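Local structure of precorrin-3 methylase (Rhodobacter capsulatus, 3NUT) at residues A[9-14]-A[96-101]; A[70-75]-A[111-116]; A[197-202]-A[216-221]. The protein probably transfers a methyl group from S-adenosyl-L-methionine to a precorrin intermediate on the pathway to adenosylcobalamin. All blocks are in the same frame, centred on the assembly; numbering follows the deposited sequence.

How the contacts relate
From the N terminus, residues 9-14 supply the strand of contact 1, and residues 70-75 the helix of contact 2. Contact 1 closes at 96-101 and contact 2 at 111-116: contact 2 opens inside the loop of contact 1 and closes beyond it, so the two cross. Strands 10-15 and 113-116 are neighbours in one parallel sheet, where Val13 N and O bond to Arg114 O and Leu116 N; the centres of contacts 1 and 2 lie about 5 Å apart. Together they tie helices 65-76 and 94-104 to that sheet. Contact 3 follows in series, its centre about 34 Å from that of contact 1, and joins strand 196-201 of the five-stranded mixed sheet to the loop after strand 209-214.

Contact 1. Residues A[9-14]-A[96-101]; sequences GWVTVA and SALFEA
A chi1 of 171° swings CG of Leu98 to the side opposite the backbone N, and the side chain reaches from helix 94-104 to Val11 and Val13. Both valines have CG1 anti to the backbone N (chi1 174° in Val11 and -174° in Val13), yet they use different branches: CG1 of Val11, CG2 of Val13. This is helix-on-sheet packing in a beta-alpha-beta crossover of the tetrapyrrole methylase family. Strand 80-85 leads into helix 94-104 and then into strand 113-116, with strand 10-15 lying between the two in the parallel sheet, so the helix passes over the strand that its crossover skips.

The backbones stay well apart, the nearest pair of CA atoms being those of Val13 and Leu98 at 8.2 Å. Leu98 alone bridges the distance from the helix, and no hydrogen bond joins the two segments. It runs antiparallel to and alongside each valine side chain. Val11 and Val13, two residues apart on the strand, present the same face of the sheet to the helix, while Thr12 between them points to the other face, where it packs on Arg114 and Leu116.

All three touching residues are buried. Leu72 of helix 65-76 also packs on Leu98, and Ala75 on Val11, so a second helix meets the same patch. On a different side of helix 94-104, Phe99 meets the ring of Trp242 of the second subunit.

Both methyls of Leu98 are used on Val11: CD1 lies 4.1 Å from Val11 CG1, and CD2 comes closer to that atom, at 3.8 Å. CD2 also presses against Val13 CG2 at 3.4 Å, tighter than an ordinary van der Waals contact.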
ATOM      1  N   GLY A   9      24.618 -17.480  -4.194  1.00 36.21           N
ATOM      2  CA  GLY A   9      23.816 -16.713  -3.247  1.00 33.40           C
ATOM      3  C   GLY A   9      22.782 -15.768  -3.826  1.00 31.84           C
ATOM      4  O   GLY A   9      22.544 -15.733  -5.031  1.00 31.46           O
ATOM      5  N   TRP A  10      22.150 -14.992  -2.954  1.00 30.40           N
ATOM      6  CA  TRP A  10      21.231 -13.981  -3.410  1.00 28.80           C
ATOM      7  C   TRP A  10      21.031 -12.857  -2.409  1.00 28.53           C
ATOM      8  O   TRP A  10      21.575 -12.878  -1.325  1.00 28.37           O
ATOM      9  CB  TRP A  10      19.894 -14.613  -3.762  1.00 28.89           C
ATOM     10  CG  TRP A  10      19.369 -15.694  -2.839  1.00 28.28           C
ATOM     11  CD1 TRP A  10      19.260 -17.024  -3.125  1.00 27.95           C
ATOM     12  CD2 TRP A  10      18.812 -15.523  -1.527  1.00 28.07           C
ATOM     13  NE1 TRP A  10      18.681 -17.696  -2.077  1.00 27.47           N
ATOM     14  CE2 TRP A  10      18.380 -16.801  -1.086  1.00 28.52           C
ATOM     15  CE3 TRP A  10      18.625 -14.417  -0.686  1.00 27.02           C
ATOM     16  CZ2 TRP A  10      17.781 -17.014   0.182  1.00 28.84           C
ATOM     17  CZ3 TRP A  10      18.039 -14.622   0.575  1.00 28.63           C
ATOM     18  CH2 TRP A  10      17.635 -15.922   1.001  1.00 29.29           C
ATOM     19  N   VAL A  11      20.230 -11.871  -2.782  1.00 28.24           N
ATOM     20  CA  VAL A  11      19.917 -10.774  -1.882  1.00 27.07           C
ATOM     21  C   VAL A  11      18.403 -10.675  -1.925  1.00 27.20           C
ATOM     22  O   VAL A  11      17.807 -10.508  -2.989  1.00 27.26           O
ATOM     23  CB  VAL A  11      20.543  -9.419  -2.360  1.00 26.93           C
ATOM     24  CG1 VAL A  11      20.092  -8.258  -1.508  1.00 24.37           C
ATOM     25  CG2 VAL A  11      22.077  -9.483  -2.409  1.00 26.36           C
ATOM     26  N   THR A  12      17.778 -10.774  -0.770  1.00 26.42           N
ATOM     27  CA  THR A  12      16.361 -10.563  -0.699  1.00 26.48           C
ATOM     28  C   THR A  12      16.165  -9.287   0.102  1.00 26.35           C
ATOM     29  O   THR A  12      16.782  -9.093   1.151  1.00 27.57           O
ATOM     30  CB  THR A  12      15.671 -11.763   0.008  1.00 26.81           C
ATOM     31  OG1 THR A  12      15.715 -12.914  -0.845  1.00 27.60           O
ATOM     32  CG2 THR A  12      14.189 -11.434   0.339  1.00 27.13           C
ATOM     33  N   VAL A  13      15.319  -8.398  -0.376  1.00 25.79           N
ATOM     34  CA  VAL A  13      14.927  -7.272   0.443  1.00 24.62           C
ATOM     35  C   VAL A  13      13.526  -7.605   0.937  1.00 23.84           C
ATOM     36  O   VAL A  13      12.643  -7.826   0.133  1.00 24.51           O
ATOM     37  CB  VAL A  13      14.969  -5.957  -0.346  1.00 24.83           C
ATOM     38  CG1 VAL A  13      14.701  -4.771   0.594  1.00 24.42           C
ATOM     39  CG2 VAL A  13      16.320  -5.807  -0.971  1.00 22.32           C
ATOM     40  N   ALA A  14      13.342  -7.670   2.252  1.00 22.90           N
ATOM     41  CA  ALA A  14      12.123  -8.190   2.843  1.00 22.23           C
ATOM     42  C   ALA A  14      11.431  -7.212   3.791  1.00 22.63           C
ATOM     43  O   ALA A  14      12.062  -6.713   4.738  1.00 23.29           O
ATOM     44  CB  ALA A  14      12.452  -9.484   3.602  1.00 22.14           C
ATOM     45  N   SER A  96      14.632   0.204  -3.421  1.00 28.34           N
ATOM     46  CA  SER A  96      15.184   1.288  -4.251  1.00 29.49           C
ATOM     47  C   SER A  96      16.711   1.434  -4.208  1.00 29.13           C
ATOM     48  O   SER A  96      17.375   1.495  -5.250  1.00 29.01           O
ATOM     49  CB  SER A  96      14.601   2.630  -3.806  1.00 30.27           C
ATOM     50  OG  SER A  96      13.720   3.122  -4.786  1.00 34.91           O
ATOM     51  N   ALA A  97      17.230   1.534  -2.990  1.00 28.04           N
ATOM     52  CA  ALA A  97      18.642   1.655  -2.732  1.00 27.65           C
ATOM     53  C   ALA A  97      19.437   0.464  -3.247  1.00 27.81           C
ATOM     54  O   ALA A  97      20.561   0.625  -3.695  1.00 27.29           O
ATOM     55  CB  ALA A  97      18.870   1.791  -1.247  1.00 27.88           C
ATOM     56  N   LEU A  98      18.869  -0.733  -3.154  1.00 27.79           N
ATOM     57  CA  LEU A  98      19.546  -1.911  -3.697  1.00 26.91           C
ATOM     58  C   LEU A  98      19.712  -1.781  -5.210  1.00 26.63           C
ATOM     59  O   LEU A  98      20.783  -2.104  -5.748  1.00 26.21           O
ATOM     60  CB  LEU A  98      18.825  -3.220  -3.324  1.00 26.23           C
ATOM     61  CG  LEU A  98      19.313  -4.516  -4.006  1.00 25.11           C
ATOM     62  CD1 LEU A  98      20.750  -4.835  -3.584  1.00 20.92           C
ATOM     63  CD2 LEU A  98      18.383  -5.704  -3.710  1.00 22.49           C
ATOM     64  N   PHE A  99      18.672  -1.306  -5.882  1.00 26.39           N
ATOM     65  CA  PHE A  99      18.721  -1.146  -7.329  1.00 27.56           C
ATOM     66  C   PHE A  99      19.600   0.038  -7.718  1.00 29.14           C
ATOM     67  O   PHE A  99      20.291  -0.015  -8.754  1.00 29.23           O
ATOM     68  CB  PHE A  99      17.328  -1.094  -7.960  1.00 26.40           C
ATOM     69  CG  PHE A  99      16.565  -2.363  -7.763  1.00 26.24           C
ATOM     70  CD1 PHE A  99      17.017  -3.541  -8.325  1.00 24.12           C
ATOM     71  CD2 PHE A  99      15.425  -2.399  -6.963  1.00 23.62           C
ATOM     72  CE1 PHE A  99      16.333  -4.727  -8.121  1.00 25.80           C
ATOM     73  CE2 PHE A  99      14.748  -3.573  -6.760  1.00 22.49           C
ATOM     74  CZ  PHE A  99      15.188  -4.735  -7.317  1.00 25.60           C
ATOM     75  N   GLU A 100      19.626   1.065  -6.867  1.00 29.73           N
ATOM     76  CA  GLU A 100      20.678   2.088  -6.988  1.00 31.27           C
ATOM     77  C   GLU A 100      22.114   1.563  -6.813  1.00 30.82           C
ATOM     78  O   GLU A 100      22.974   1.916  -7.610  1.00 30.95           O
ATOM     79  CB  GLU A 100      20.442   3.290  -6.080  1.00 31.72           C
ATOM     80  CG  GLU A 100      19.339   4.178  -6.570  1.00 36.59           C
ATOM     81  CD  GLU A 100      18.927   5.243  -5.548  1.00 41.53           C
ATOM     82  OE1 GLU A 100      17.832   5.090  -4.956  1.00 40.37           O
ATOM     83  OE2 GLU A 100      19.696   6.226  -5.368  1.00 43.12           O
ATOM     84  N   ALA A 101      22.383   0.752  -5.796  1.00 29.30           N
ATOM     85  CA  ALA A 101      23.715   0.186  -5.657  1.00 29.10           C
ATOM     86  C   ALA A 101      24.073  -0.736  -6.832  1.00 28.93           C
ATOM     87  O   ALA A 101      25.191  -0.745  -7.271  1.00 28.91           O
ATOM     88  CB  ALA A 101      23.858  -0.554  -4.343  1.00 28.99           C
TER

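Contact 2. Residues A[70-75]-A[111-116]; sequences HALEMA and TEIRIL
Thr111, just ahead of strand 113-116, meets helix 65-76 with both branches of its side chain. CG2 lies anti to the backbone N and touches Ala75 CB at 3.9 Å, while Leu72 CD2 lies over the fork, 4.0 Å from OG1 and 4.1 Å from CG2. Leu72 and Thr111 cross at a slant. OG1 is also gripped by polar partners: it bonds to His108 O and accepts from a water at 2.7 Å, and that water donates in turn to Leu72 O at 2.9 Å. The water thus links the hydroxyl to the helix backbone, beside the apolar contact.

Glu112 pairs two residues along the chain: its OE2 forms a salt bridge with Arg114 NE at 2.7 Å, though the hydrogen bonds from NE and NH2 are bent and weak. Ile113 comes back to the helix, its CD1 reaching Leu72 CD2 at 4.2 Å, and packs on Trp242 of the second subunit. Beyond it, Arg114 makes a cation-pi contact with Trp10, Ile115 packs on helix 94-104 and Leu116 on helix 26-34.

Leu72, Ala75, Thr111 and Ile113 therefore join helix 65-76 to strand 113-116, outermost in this chain's parallel sheet, packing typical of an open, doubly wound alpha/beta domain.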
ATOM      1  N   HIS A  70      27.323  -3.906  -0.075  1.00 32.76           N
ATOM      2  CA  HIS A  70      27.919  -4.959   0.723  1.00 32.57           C
ATOM      3  C   HIS A  70      27.089  -6.229   0.643  1.00 31.84           C
ATOM      4  O   HIS A  70      27.647  -7.331   0.565  1.00 31.78           O
ATOM      5  CB  HIS A  70      28.058  -4.509   2.165  1.00 33.22           C
ATOM      6  CG  HIS A  70      28.609  -5.561   3.077  1.00 34.47           C
ATOM      7  ND1 HIS A  70      28.120  -5.767   4.351  1.00 34.62           N
ATOM      8  CD2 HIS A  70      29.614  -6.451   2.907  1.00 33.07           C
ATOM      9  CE1 HIS A  70      28.811  -6.735   4.928  1.00 35.71           C
ATOM     10  NE2 HIS A  70      29.720  -7.170   4.072  1.00 34.89           N
ATOM     11  N   ALA A  71      25.769  -6.063   0.672  1.00 30.66           N
ATOM     12  CA  ALA A  71      24.852  -7.170   0.490  1.00 30.72           C
ATOM     13  C   ALA A  71      25.133  -7.892  -0.842  1.00 30.60           C
ATOM     14  O   ALA A  71      25.175  -9.115  -0.892  1.00 29.15           O
ATOM     15  CB  ALA A  71      23.415  -6.666   0.529  1.00 30.61           C
ATOM     16  N   LEU A  72      25.332  -7.109  -1.913  1.00 30.83           N
ATOM     17  CA  LEU A  72      25.641  -7.669  -3.225  1.00 31.67           C
ATOM     18  C   LEU A  72      26.955  -8.429  -3.206  1.00 32.09           C
ATOM     19  O   LEU A  72      27.076  -9.472  -3.855  1.00 32.73           O
ATOM     20  CB  LEU A  72      25.689  -6.586  -4.303  1.00 31.65           C
ATOM     21  CG  LEU A  72      24.451  -5.794  -4.702  1.00 30.32           C
ATOM     22  CD1 LEU A  72      24.918  -4.715  -5.658  1.00 28.00           C
ATOM     23  CD2 LEU A  72      23.422  -6.698  -5.385  1.00 30.31           C
ATOM     24  N   GLU A  73      27.922  -7.923  -2.444  1.00 32.30           N
ATOM     25  CA  GLU A  73      29.260  -8.519  -2.405  1.00 32.86           C
ATOM     26  C   GLU A  73      29.236  -9.852  -1.722  1.00 33.21           C
ATOM     27  O   GLU A  73      29.981 -10.762  -2.108  1.00 33.90           O
ATOM     28  CB  GLU A  73      30.266  -7.618  -1.674  1.00 32.83           C
ATOM     29  CG  GLU A  73      30.716  -6.378  -2.460  1.00 34.07           C
ATOM     30  CD  GLU A  73      31.389  -5.328  -1.558  1.00 38.03           C
ATOM     31  OE1 GLU A  73      31.648  -5.616  -0.374  1.00 41.45           O
ATOM     32  OE2 GLU A  73      31.669  -4.214  -2.023  1.00 39.07           O
ATOM     33  N   MET A  74      28.402  -9.962  -0.681  1.00 33.13           N
ATOM     34  CA  MET A  74      28.282 -11.205   0.071  1.00 32.52           C
ATOM     35  C   MET A  74      27.573 -12.253  -0.793  1.00 32.03           C
ATOM     36  O   MET A  74      27.944 -13.418  -0.785  1.00 31.34           O
ATOM     37  CB  MET A  74      27.525 -11.007   1.382  1.00 31.95           C
ATOM     38  CG  MET A  74      28.184 -10.084   2.426  1.00 34.13           C
ATOM     39  SD  MET A  74      27.048  -9.817   3.889  1.00 35.83           S
ATOM     40  CE  MET A  74      27.761 -11.044   4.850  1.00 31.47           C
ATOM     41  N   ALA A  75      26.565 -11.819  -1.544  1.00 32.21           N
ATOM     42  CA  ALA A  75      25.812 -12.720  -2.388  1.00 32.94           C
ATOM     43  C   ALA A  75      26.742 -13.345  -3.417  1.00 33.51           C
ATOM     44  O   ALA A  75      26.526 -14.472  -3.842  1.00 33.87           O
ATOM     45  CB  ALA A  75      24.654 -12.003  -3.055  1.00 32.64           C
ATOM     46  N   THR A 111      23.432 -10.669 -10.293  1.00 33.11           N
ATOM     47  CA  THR A 111      23.089 -11.128  -8.944  1.00 33.21           C
ATOM     48  C   THR A 111      21.608 -11.515  -8.873  1.00 32.63           C
ATOM     49  O   THR A 111      20.764 -10.804  -9.402  1.00 32.62           O
ATOM     50  CB  THR A 111      23.391 -10.049  -7.828  1.00 33.65           C
ATOM     51  OG1 THR A 111      24.748  -9.565  -7.916  1.00 34.89           O
ATOM     52  CG2 THR A 111      23.151 -10.627  -6.415  1.00 33.00           C
ATOM     53  N   GLU A 112      21.285 -12.632  -8.221  1.00 32.36           N
ATOM     54  CA  GLU A 112      19.876 -12.961  -8.001  1.00 32.19           C
ATOM     55  C   GLU A 112      19.260 -12.064  -6.917  1.00 31.44           C
ATOM     56  O   GLU A 112      19.808 -11.934  -5.830  1.00 32.47           O
ATOM     57  CB  GLU A 112      19.695 -14.426  -7.606  1.00 32.46           C
ATOM     58  CG  GLU A 112      18.252 -14.832  -7.717  1.00 35.63           C
ATOM     59  CD  GLU A 112      17.960 -16.220  -7.206  1.00 40.68           C
ATOM     60  OE1 GLU A 112      18.873 -17.082  -7.267  1.00 41.50           O
ATOM     61  OE2 GLU A 112      16.804 -16.437  -6.753  1.00 40.90           O
ATOM     62  N   ILE A 113      18.124 -11.452  -7.215  1.00 29.53           N
ATOM     63  CA  ILE A 113      17.533 -10.483  -6.331  1.00 27.88           C
ATOM     64  C   ILE A 113      16.053 -10.778  -6.222  1.00 26.98           C
ATOM     65  O   ILE A 113      15.428 -11.060  -7.214  1.00 26.67           O
ATOM     66  CB  ILE A 113      17.732  -9.024  -6.819  1.00 27.71           C
ATOM     67  CG1 ILE A 113      19.112  -8.520  -6.393  1.00 28.17           C
ATOM     68  CG2 ILE A 113      16.689  -8.115  -6.179  1.00 27.95           C
ATOM     69  CD1 ILE A 113      19.751  -7.454  -7.349  1.00 24.38           C
ATOM     70  N   ARG A 114      15.525 -10.731  -5.000  1.00 26.10           N
ATOM     71  CA  ARG A 114      14.116 -10.978  -4.723  1.00 25.30           C
ATOM     72  C   ARG A 114      13.637  -9.872  -3.798  1.00 23.97           C
ATOM     73  O   ARG A 114      14.305  -9.567  -2.805  1.00 24.06           O
ATOM     74  CB  ARG A 114      13.977 -12.313  -4.002  1.00 26.20           C
ATOM     75  CG  ARG A 114      14.431 -13.545  -4.805  1.00 29.67           C
ATOM     76  CD  ARG A 114      14.837 -14.679  -3.869  1.00 34.44           C
ATOM     77  NE  ARG A 114      15.198 -15.896  -4.599  1.00 36.97           N
ATOM     78  CZ  ARG A 114      15.438 -17.088  -4.051  1.00 36.48           C
ATOM     79  NH1 ARG A 114      15.359 -17.269  -2.745  1.00 36.72           N
ATOM     80  NH2 ARG A 114      15.756 -18.116  -4.834  1.00 39.44           N
ATOM     81  N   ILE A 115      12.494  -9.269  -4.119  1.00 23.03           N
ATOM     82  CA  ILE A 115      11.903  -8.202  -3.323  1.00 20.92           C
ATOM     83  C   ILE A 115      10.569  -8.726  -2.775  1.00 22.05           C
ATOM     84  O   ILE A 115       9.671  -9.067  -3.548  1.00 21.44           O
ATOM     85  CB  ILE A 115      11.649  -6.936  -4.189  1.00 21.76           C
ATOM     86  CG1 ILE A 115      12.927  -6.540  -4.960  1.00 17.28           C
ATOM     87  CG2 ILE A 115      11.108  -5.722  -3.305  1.00 17.73           C
ATOM     88  CD1 ILE A 115      14.036  -5.914  -4.065  1.00 13.80           C
ATOM     89  N   LEU A 116      10.460  -8.799  -1.439  1.00 21.78           N
ATOM     90  CA  LEU A 116       9.327  -9.433  -0.767  1.00 21.52           C
ATOM     91  C   LEU A 116       8.483  -8.384  -0.041  1.00 21.59           C
ATOM     92  O   LEU A 116       8.969  -7.740   0.889  1.00 21.31           O
ATOM     93  CB  LEU A 116       9.840 -10.496   0.223  1.00 20.97           C
ATOM     94  CG  LEU A 116      10.788 -11.535  -0.416  1.00 19.83           C
ATOM     95  CD1 LEU A 116      11.086 -12.625   0.628  1.00 18.47           C
ATOM     96  CD2 LEU A 116      10.152 -12.160  -1.689  1.00 17.15           C
TER
HETATM   97  O   HOH W   1      26.444 -10.866  -6.344  1.00 25.91           O

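Contact 3. Residues A[197-202]-A[216-221]; sequences ILFARA and RDATPE. With SAH (S-adenosyl-L-homocysteine), chain E.
Phe199 carries the contact with Ala218 and Thr219 from strand 196-201. CB points toward the loop 216-221, and chi1 of -62° puts CG beside the backbone N, opposite the carbonyl carbon. Along one edge, CE2 meets Ala218 CB at 4.3 Å, with the methyl near the ring plane. At the tip, CZ comes within 4.1 Å of Thr219 O, which approaches obliquely. No hydrogen bond crosses between the segments.

The loop adds a bond of its own: Thr219 OG1 donates to Glu221 OE2 at 2.6 Å, meeting it from above the carboxylate plane, 67° out of it. At the C-terminal end of the strand and just beyond it, backbone atoms line the S-adenosyl-L-homocysteine pocket, with Ala200 O 3.8 Å from C2 of the bound molecule and Ala202 N 3.7 Å from its N1, both on the adenine ring.

Strand 196-201 lies between antiparallel neighbours 227-231 and 209-214, and the loop leads from the second of these to the first. Phe199 packs on Val229 and Val213 of these strands, while Phe180 of helix 179-190 touches both Phe199 and Pro220.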
ATOM      1  N   ILE A 197      -7.884  15.264   9.417  1.00 46.74           N
ATOM      2  CA  ILE A 197      -6.513  14.796   9.505  1.00 45.26           C
ATOM      3  C   ILE A 197      -6.409  13.845  10.686  1.00 44.50           C
ATOM      4  O   ILE A 197      -7.031  14.048  11.737  1.00 42.87           O
ATOM      5  CB  ILE A 197      -5.500  15.932   9.739  1.00 45.59           C
ATOM      6  CG1 ILE A 197      -5.917  17.231   9.009  1.00 45.74           C
ATOM      7  CG2 ILE A 197      -4.070  15.459   9.394  1.00 44.89           C
ATOM      8  CD1 ILE A 197      -5.825  17.210   7.462  1.00 44.69           C
ATOM      9  N   LEU A 198      -5.600  12.809  10.484  1.00 43.35           N
ATOM     10  CA  LEU A 198      -5.488  11.697  11.401  1.00 42.93           C
ATOM     11  C   LEU A 198      -4.030  11.530  11.727  1.00 42.30           C
ATOM     12  O   LEU A 198      -3.196  11.454  10.823  1.00 41.63           O
ATOM     13  CB  LEU A 198      -5.972  10.401  10.735  1.00 42.81           C
ATOM     14  CG  LEU A 198      -7.442  10.088  10.484  1.00 43.59           C
ATOM     15  CD1 LEU A 198      -8.044  10.860   9.314  1.00 44.14           C
ATOM     16  CD2 LEU A 198      -7.545   8.598  10.211  1.00 45.11           C
ATOM     17  N   PHE A 199      -3.729  11.454  13.017  1.00 41.78           N
ATOM     18  CA  PHE A 199      -2.377  11.159  13.455  1.00 42.30           C
ATOM     19  C   PHE A 199      -2.417   9.769  14.066  1.00 42.40           C
ATOM     20  O   PHE A 199      -3.101   9.525  15.080  1.00 42.69           O
ATOM     21  CB  PHE A 199      -1.854  12.211  14.442  1.00 42.24           C
ATOM     22  CG  PHE A 199      -1.775  13.598  13.859  1.00 43.72           C
ATOM     23  CD1 PHE A 199      -0.591  14.061  13.294  1.00 44.46           C
ATOM     24  CD2 PHE A 199      -2.893  14.437  13.867  1.00 45.00           C
ATOM     25  CE1 PHE A 199      -0.513  15.344  12.743  1.00 45.50           C
ATOM     26  CE2 PHE A 199      -2.830  15.714  13.321  1.00 47.01           C
ATOM     27  CZ  PHE A 199      -1.629  16.171  12.758  1.00 46.42           C
ATOM     28  N   ALA A 200      -1.724   8.845  13.412  1.00 41.95           N
ATOM     29  CA  ALA A 200      -1.750   7.456  13.856  1.00 41.73           C
ATOM     30  C   ALA A 200      -0.359   7.028  14.291  1.00 41.06           C
ATOM     31  O   ALA A 200       0.590   6.972  13.504  1.00 40.68           O
ATOM     32  CB  ALA A 200      -2.332   6.536  12.790  1.00 41.76           C
ATOM     33  N   ARG A 201      -0.271   6.759  15.581  1.00 40.54           N
ATOM     34  CA  ARG A 201       0.991   6.623  16.244  1.00 40.69           C
ATOM     35  C   ARG A 201       1.215   5.177  16.626  1.00 39.31           C
ATOM     36  O   ARG A 201       0.355   4.553  17.255  1.00 38.89           O
ATOM     37  CB  ARG A 201       0.996   7.542  17.490  1.00 41.26           C
ATOM     38  CG  ARG A 201       2.173   7.333  18.421  1.00 45.43           C
ATOM     39  CD  ARG A 201       2.019   8.099  19.751  1.00 51.97           C
ATOM     40  NE  ARG A 201       2.693   7.391  20.852  1.00 55.29           N
ATOM     41  CZ  ARG A 201       4.017   7.290  20.979  1.00 56.81           C
ATOM     42  NH1 ARG A 201       4.834   7.838  20.072  1.00 56.51           N
ATOM     43  NH2 ARG A 201       4.523   6.638  22.018  1.00 57.54           N
ATOM     44  N   ALA A 202       2.373   4.658  16.241  1.00 38.26           N
ATOM     45  CA  ALA A 202       2.837   3.338  16.695  1.00 38.34           C
ATOM     46  C   ALA A 202       1.820   2.266  16.363  1.00 37.61           C
ATOM     47  O   ALA A 202       1.455   1.437  17.206  1.00 36.89           O
ATOM     48  CB  ALA A 202       3.152   3.334  18.221  1.00 37.92           C
ATOM     49  N   ARG A 216      -8.050  22.715  10.551  1.00 58.95           N
ATOM     50  CA  ARG A 216      -8.086  23.964  11.318  1.00 60.03           C
ATOM     51  C   ARG A 216      -7.476  23.816  12.718  1.00 60.34           C
ATOM     52  O   ARG A 216      -6.755  24.699  13.172  1.00 60.41           O
ATOM     53  CB  ARG A 216      -9.538  24.456  11.452  1.00 60.41           C
ATOM     54  CG  ARG A 216     -10.100  24.414  12.896  1.00 61.62           C
ATOM     55  CD  ARG A 216     -11.535  23.927  12.984  1.00 63.84           C
ATOM     56  NE  ARG A 216     -12.389  24.494  11.942  1.00 65.35           N
ATOM     57  CZ  ARG A 216     -13.702  24.303  11.864  1.00 65.57           C
ATOM     58  NH1 ARG A 216     -14.332  23.563  12.772  1.00 65.69           N
ATOM     59  NH2 ARG A 216     -14.382  24.853  10.868  1.00 65.07           N
ATOM     60  N   ASP A 217      -7.777  22.698  13.385  1.00 60.70           N
ATOM     61  CA  ASP A 217      -7.420  22.459  14.786  1.00 61.17           C
ATOM     62  C   ASP A 217      -6.064  21.776  14.996  1.00 61.45           C
ATOM     63  O   ASP A 217      -5.618  21.608  16.143  1.00 61.63           O
ATOM     64  CB  ASP A 217      -8.499  21.609  15.453  1.00 61.16           C
ATOM     65  CG  ASP A 217      -9.694  22.421  15.891  1.00 62.23           C
ATOM     66  OD1 ASP A 217      -9.516  23.332  16.730  1.00 63.57           O
ATOM     67  OD2 ASP A 217     -10.815  22.141  15.408  1.00 63.19           O
ATOM     68  N   ALA A 218      -5.424  21.385  13.892  1.00 61.45           N
ATOM     69  CA  ALA A 218      -4.218  20.560  13.913  1.00 61.32           C
ATOM     70  C   ALA A 218      -2.948  21.379  14.120  1.00 61.42           C
ATOM     71  O   ALA A 218      -2.842  22.497  13.622  1.00 61.23           O
ATOM     72  CB  ALA A 218      -4.120  19.757  12.627  1.00 61.03           C
ATOM     73  N   THR A 219      -1.998  20.808  14.862  1.00 61.51           N
ATOM     74  CA  THR A 219      -0.675  21.407  15.080  1.00 62.03           C
ATOM     75  C   THR A 219       0.429  20.345  14.822  1.00 61.93           C
ATOM     76  O   THR A 219       0.161  19.139  14.926  1.00 61.79           O
ATOM     77  CB  THR A 219      -0.541  21.976  16.518  1.00 62.11           C
ATOM     78  OG1 THR A 219      -0.602  20.905  17.461  1.00 63.18           O
ATOM     79  CG2 THR A 219      -1.660  22.958  16.841  1.00 62.34           C
ATOM     80  N   PRO A 220       1.665  20.779  14.482  1.00 61.76           N
ATOM     81  CA  PRO A 220       2.687  19.794  14.063  1.00 61.39           C
ATOM     82  C   PRO A 220       3.157  18.840  15.160  1.00 61.07           C
ATOM     83  O   PRO A 220       3.512  17.702  14.866  1.00 61.23           O
ATOM     84  CB  PRO A 220       3.861  20.665  13.572  1.00 61.12           C
ATOM     85  CG  PRO A 220       3.696  21.957  14.277  1.00 61.67           C
ATOM     86  CD  PRO A 220       2.188  22.161  14.435  1.00 61.79           C
ATOM     87  N   GLU A 221       3.153  19.296  16.409  1.00 60.65           N
ATOM     88  CA  GLU A 221       3.610  18.471  17.521  1.00 60.30           C
ATOM     89  C   GLU A 221       2.649  17.302  17.808  1.00 59.57           C
ATOM     90  O   GLU A 221       2.852  16.536  18.757  1.00 59.10           O
ATOM     91  CB  GLU A 221       3.889  19.329  18.770  1.00 60.72           C
ATOM     92  CG  GLU A 221       2.653  19.823  19.543  1.00 62.63           C
ATOM     93  CD  GLU A 221       2.013  21.067  18.934  1.00 65.71           C
ATOM     94  OE1 GLU A 221       2.557  21.599  17.933  1.00 66.20           O
ATOM     95  OE2 GLU A 221       0.954  21.507  19.458  1.00 66.29           O
TER
HETATM   96  N   SAH E1501       8.918   0.905   4.305  1.00 37.11           N
HETATM   97  CA  SAH E1501       8.135   1.593   5.378  1.00 37.66           C
HETATM   98  CB  SAH E1501       8.320   3.116   5.299  1.00 38.01           C
HETATM   99  CG  SAH E1501       9.694   3.541   5.818  1.00 41.03           C
HETATM  100  SD  SAH E1501       9.771   5.251   6.297  1.00 46.62           S
HETATM  101  C   SAH E1501       6.720   1.226   5.124  1.00 37.20           C
HETATM  102  O   SAH E1501       6.523   0.683   4.046  1.00 37.07           O
HETATM  103  OXT SAH E1501       5.771   1.432   5.907  1.00 36.04           O
HETATM  104  C5' SAH E1501       9.416   5.168   8.038  1.00 45.29           C
HETATM  105  C4' SAH E1501       8.145   5.969   8.388  1.00 44.43           C
HETATM  106  O4' SAH E1501       6.993   5.146   8.166  1.00 43.89           O
HETATM  107  C3' SAH E1501       8.013   6.455   9.839  1.00 43.67           C
HETATM  108  O3' SAH E1501       8.545   7.767  10.075  1.00 46.00           O
HETATM  109  C2' SAH E1501       6.516   6.497  10.053  1.00 42.87           C
HETATM  110  O2' SAH E1501       5.924   7.683   9.483  1.00 41.92           O
HETATM  111  C1' SAH E1501       6.035   5.325   9.220  1.00 41.15           C
HETATM  112  N9  SAH E1501       5.881   4.097  10.036  1.00 38.13           N
HETATM  113  C8  SAH E1501       6.615   2.969   9.957  1.00 37.86           C
HETATM  114  N7  SAH E1501       6.161   2.047  10.860  1.00 38.37           N
HETATM  115  C5  SAH E1501       5.114   2.584  11.535  1.00 35.89           C
HETATM  116  C6  SAH E1501       4.164   2.168  12.612  1.00 38.11           C
HETATM  117  N6  SAH E1501       4.227   0.945  13.199  1.00 38.31           N
HETATM  118  N1  SAH E1501       3.218   3.052  13.019  1.00 36.38           N
HETATM  119  C2  SAH E1501       3.126   4.280  12.465  1.00 36.43           C
HETATM  120  N3  SAH E1501       3.955   4.716  11.487  1.00 36.76           N
HETATM  121  C4  SAH E1501       4.949   3.936  10.990  1.00 36.77           C